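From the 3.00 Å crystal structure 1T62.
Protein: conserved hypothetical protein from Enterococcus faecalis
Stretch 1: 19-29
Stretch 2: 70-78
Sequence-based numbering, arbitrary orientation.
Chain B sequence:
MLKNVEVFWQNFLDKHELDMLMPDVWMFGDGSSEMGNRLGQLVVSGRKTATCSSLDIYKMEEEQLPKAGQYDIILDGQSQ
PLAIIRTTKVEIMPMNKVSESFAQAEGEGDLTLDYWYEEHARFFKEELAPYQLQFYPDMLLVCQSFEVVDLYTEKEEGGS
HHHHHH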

# COMPACT_ATOMS: atom_id res chain seq x y z
N ASP B 19 -17.67 20.81 4.61
CA ASP B 19 -18.28 19.65 5.26
C ASP B 19 -18.77 18.69 4.18
O ASP B 19 -19.94 18.73 3.79
CB ASP B 19 -19.46 20.04 6.15
CG ASP B 19 -19.94 18.89 7.02
OD1 ASP B 19 -21.04 18.98 7.61
OD2 ASP B 19 -19.20 17.88 7.13
N MET B 20 -17.87 17.85 3.68
CA MET B 20 -18.24 16.89 2.64
C MET B 20 -18.05 15.48 3.20
O MET B 20 -17.58 15.31 4.32
CB MET B 20 -17.37 17.14 1.41
CG MET B 20 -17.45 18.58 0.91
SD MET B 20 -16.26 19.08 -0.36
CE MET B 20 -14.83 19.47 0.64
N LEU B 21 -18.43 14.46 2.43
CA LEU B 21 -18.26 13.09 2.88
C LEU B 21 -16.90 12.62 2.42
O LEU B 21 -16.40 13.09 1.40
CB LEU B 21 -19.32 12.18 2.28
CG LEU B 21 -20.76 12.59 2.57
CD1 LEU B 21 -21.47 12.99 1.27
CD2 LEU B 21 -21.47 11.43 3.28
N MET B 22 -16.29 11.70 3.15
CA MET B 22 -14.97 11.21 2.76
C MET B 22 -15.09 10.56 1.39
O MET B 22 -15.99 9.77 1.15
CB MET B 22 -14.43 10.21 3.78
CG MET B 22 -12.97 9.85 3.55
SD MET B 22 -12.16 9.16 5.00
CE MET B 22 -12.49 7.42 4.78
N PRO B 23 -14.20 10.91 0.47
CA PRO B 23 -14.21 10.35 -0.88
C PRO B 23 -13.58 8.96 -0.91
O PRO B 23 -13.23 8.41 0.13
CB PRO B 23 -13.38 11.36 -1.65
CG PRO B 23 -12.30 11.69 -0.66
CD PRO B 23 -13.09 11.87 0.63
N ASP B 24 -13.45 8.40 -2.10
CA ASP B 24 -12.84 7.10 -2.26
C ASP B 24 -11.35 7.29 -1.97
O ASP B 24 -10.80 8.38 -2.18
CB ASP B 24 -13.00 6.62 -3.70
CG ASP B 24 -14.44 6.59 -4.15
OD1 ASP B 24 -14.69 6.80 -5.36
OD2 ASP B 24 -15.33 6.34 -3.30
N VAL B 25 -10.70 6.24 -1.45
CA VAL B 25 -9.27 6.31 -1.18
C VAL B 25 -8.66 5.14 -1.94
O VAL B 25 -9.23 4.06 -1.95
CB VAL B 25 -8.95 6.19 0.34
CG1 VAL B 25 -9.91 7.05 1.14
CG2 VAL B 25 -9.00 4.76 0.78
N TRP B 26 -7.52 5.36 -2.59
CA TRP B 26 -6.89 4.30 -3.37
C TRP B 26 -5.48 4.69 -3.72
O TRP B 26 -5.11 5.85 -3.57
CB TRP B 26 -7.66 4.06 -4.67
CG TRP B 26 -8.20 5.32 -5.34
CD1 TRP B 26 -9.39 5.93 -5.08
CD2 TRP B 26 -7.55 6.11 -6.34
NE1 TRP B 26 -9.53 7.06 -5.85
CE2 TRP B 26 -8.42 7.19 -6.64
CE3 TRP B 26 -6.33 6.02 -7.03
CZ2 TRP B 26 -8.11 8.18 -7.60
CZ3 TRP B 26 -6.01 7.01 -7.98
CH2 TRP B 26 -6.91 8.07 -8.25
N MET B 27 -4.69 3.73 -4.17
CA MET B 27 -3.32 4.02 -4.58
C MET B 27 -3.31 3.82 -6.09
O MET B 27 -4.19 3.15 -6.62
CB MET B 27 -2.31 3.11 -3.88
CG MET B 27 -2.30 1.67 -4.34
SD MET B 27 -1.09 0.69 -3.40
CE MET B 27 0.21 0.57 -4.53
N PHE B 28 -2.34 4.42 -6.78
CA PHE B 28 -2.27 4.28 -8.23
C PHE B 28 -1.64 2.97 -8.61
O PHE B 28 -0.77 2.47 -7.91
CB PHE B 28 -1.43 5.40 -8.83
CG PHE B 28 -2.14 6.71 -8.92
CD1 PHE B 28 -2.87 7.03 -10.05
CD2 PHE B 28 -2.04 7.64 -7.90
CE1 PHE B 28 -3.48 8.28 -10.16
CE2 PHE B 28 -2.64 8.89 -8.00
CZ PHE B 28 -3.36 9.22 -9.13
N GLY B 29 -2.09 2.40 -9.72
CA GLY B 29 -1.52 1.14 -10.16
C GLY B 29 -2.37 -0.07 -9.87
O GLY B 29 -3.58 0.03 -9.69
N GLN B 70 -15.05 16.24 -7.97
CA GLN B 70 -14.94 15.32 -6.84
C GLN B 70 -13.52 15.21 -6.30
O GLN B 70 -12.57 15.66 -6.94
CB GLN B 70 -15.40 13.92 -7.25
CG GLN B 70 -14.44 13.27 -8.22
CD GLN B 70 -14.62 11.77 -8.30
OE1 GLN B 70 -15.68 11.28 -8.69
NE2 GLN B 70 -13.58 11.04 -7.93
N TYR B 71 -13.39 14.61 -5.12
CA TYR B 71 -12.09 14.42 -4.48
C TYR B 71 -11.73 12.95 -4.31
O TYR B 71 -12.59 12.07 -4.25
CB TYR B 71 -12.04 15.07 -3.10
CG TYR B 71 -12.20 16.57 -3.09
CD1 TYR B 71 -13.47 17.14 -3.01
CD2 TYR B 71 -11.10 17.41 -3.12
CE1 TYR B 71 -13.63 18.52 -2.95
CE2 TYR B 71 -11.24 18.78 -3.07
CZ TYR B 71 -12.51 19.34 -2.99
OH TYR B 71 -12.66 20.71 -2.98
N ASP B 72 -10.43 12.70 -4.23
CA ASP B 72 -9.93 11.36 -4.04
C ASP B 72 -8.73 11.40 -3.12
O ASP B 72 -7.79 12.16 -3.35
CB ASP B 72 -9.52 10.73 -5.36
CG ASP B 72 -10.68 10.51 -6.28
OD1 ASP B 72 -11.18 11.51 -6.84
OD2 ASP B 72 -11.09 9.34 -6.44
N ILE B 73 -8.77 10.59 -2.06
CA ILE B 73 -7.65 10.52 -1.14
C ILE B 73 -6.70 9.52 -1.80
O ILE B 73 -7.11 8.43 -2.18
CB ILE B 73 -8.14 10.05 0.24
CG1 ILE B 73 -9.12 11.08 0.80
CG2 ILE B 73 -6.97 9.88 1.19
CD1 ILE B 73 -9.83 10.66 2.08
N ILE B 74 -5.43 9.90 -1.95
CA ILE B 74 -4.45 9.03 -2.59
C ILE B 74 -3.45 8.37 -1.64
O ILE B 74 -2.83 9.04 -0.82
CB ILE B 74 -3.66 9.81 -3.63
CG1 ILE B 74 -4.60 10.32 -4.71
CG2 ILE B 74 -2.56 8.95 -4.19
CD1 ILE B 74 -5.35 9.22 -5.42
N LEU B 75 -3.28 7.05 -1.78
CA LEU B 75 -2.35 6.31 -0.94
C LEU B 75 -1.09 5.98 -1.71
O LEU B 75 -1.13 5.89 -2.94
CB LEU B 75 -2.98 5.01 -0.47
CG LEU B 75 -4.22 5.15 0.41
CD1 LEU B 75 -4.73 3.77 0.78
CD2 LEU B 75 -3.87 5.93 1.66
N ASP B 76 0.02 5.82 -1.00
CA ASP B 76 1.28 5.47 -1.64
C ASP B 76 1.43 3.94 -1.65
O ASP B 76 0.50 3.23 -1.26
CB ASP B 76 2.47 6.15 -0.93
CG ASP B 76 2.67 5.67 0.50
OD1 ASP B 76 1.76 5.05 1.09
OD2 ASP B 76 3.76 5.94 1.06
N GLY B 77 2.57 3.45 -2.11
CA GLY B 77 2.80 2.02 -2.17
C GLY B 77 2.53 1.25 -0.89
O GLY B 77 2.09 0.10 -0.94
N GLN B 78 2.80 1.88 0.26
CA GLN B 78 2.59 1.25 1.56
C GLN B 78 1.21 1.52 2.11
O GLN B 78 1.02 1.56 3.33
CB GLN B 78 3.61 1.74 2.58
CG GLN B 78 5.01 1.30 2.30
CD GLN B 78 5.66 2.11 1.22
OE1 GLN B 78 6.72 1.75 0.71
NE2 GLN B 78 5.05 3.24 0.88

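Two segments far apart in sequence run side by side as parallel β-strands, their N-to-C directions 28° apart and their axes 4.4 Å apart at closest approach. Three backbone hydrogen bonds tie them together: Ile73 N to Asp24 O (3.0 Å), Trp26 N to Ile73 O (3.1 Å) and Leu75 N to Trp26 O (2.8 Å, the straightest at 167°). Trp26 thus gives its NH to Ile73 and takes the NH of Leu75, straddling Ile74 in the usual parallel pattern. Between these bonds, CA-H groups also approach carbonyl oxygens, as where Val25 CA lies 3.2 Å from Ile73 O.

Side chains alternate between the two faces of the sheet. On one, Val25 CG1 packs 3.6 Å from Ile73 CB, and Met27 CB lies 4.0 Å from Leu75 CB. The Met27 side chain then reaches past Leu75, where the second strand ends, its CE 3.8 Å from Gly77 CA. Ile73 also receives the loop before the first strand: its CD1 is 3.6 Å from Met22 CG, and its CG1 is 3.6 Å from Pro23 CG. These contacts are apolar, and of the side chains in them that of Ile73 belongs to a buried residue.

On the other face lies Trp26, with chi1 at 38°. Its indole NE1 donates a hydrogen bond to Asp72 OD2 (2.8 Å), the carboxylate sitting near the ring plane, where the N-H points. Ile74 CD1 covers a face of the same indole, 3.4 Å from the centroid of the six-membered ring and 12° off its normal, a CH-π contact; this methyl also lies 3.8 Å from Phe28 CE2. The other carboxylate oxygen of Asp72, OD1, accepts a hydrogen bond from Gln70 NE2 (2.7 Å), so both oxygens are engaged. Toward the N-terminal ends of both stretches, Met20 SD lies 3.7 Å from Tyr71 CE1, obliquely to the ring.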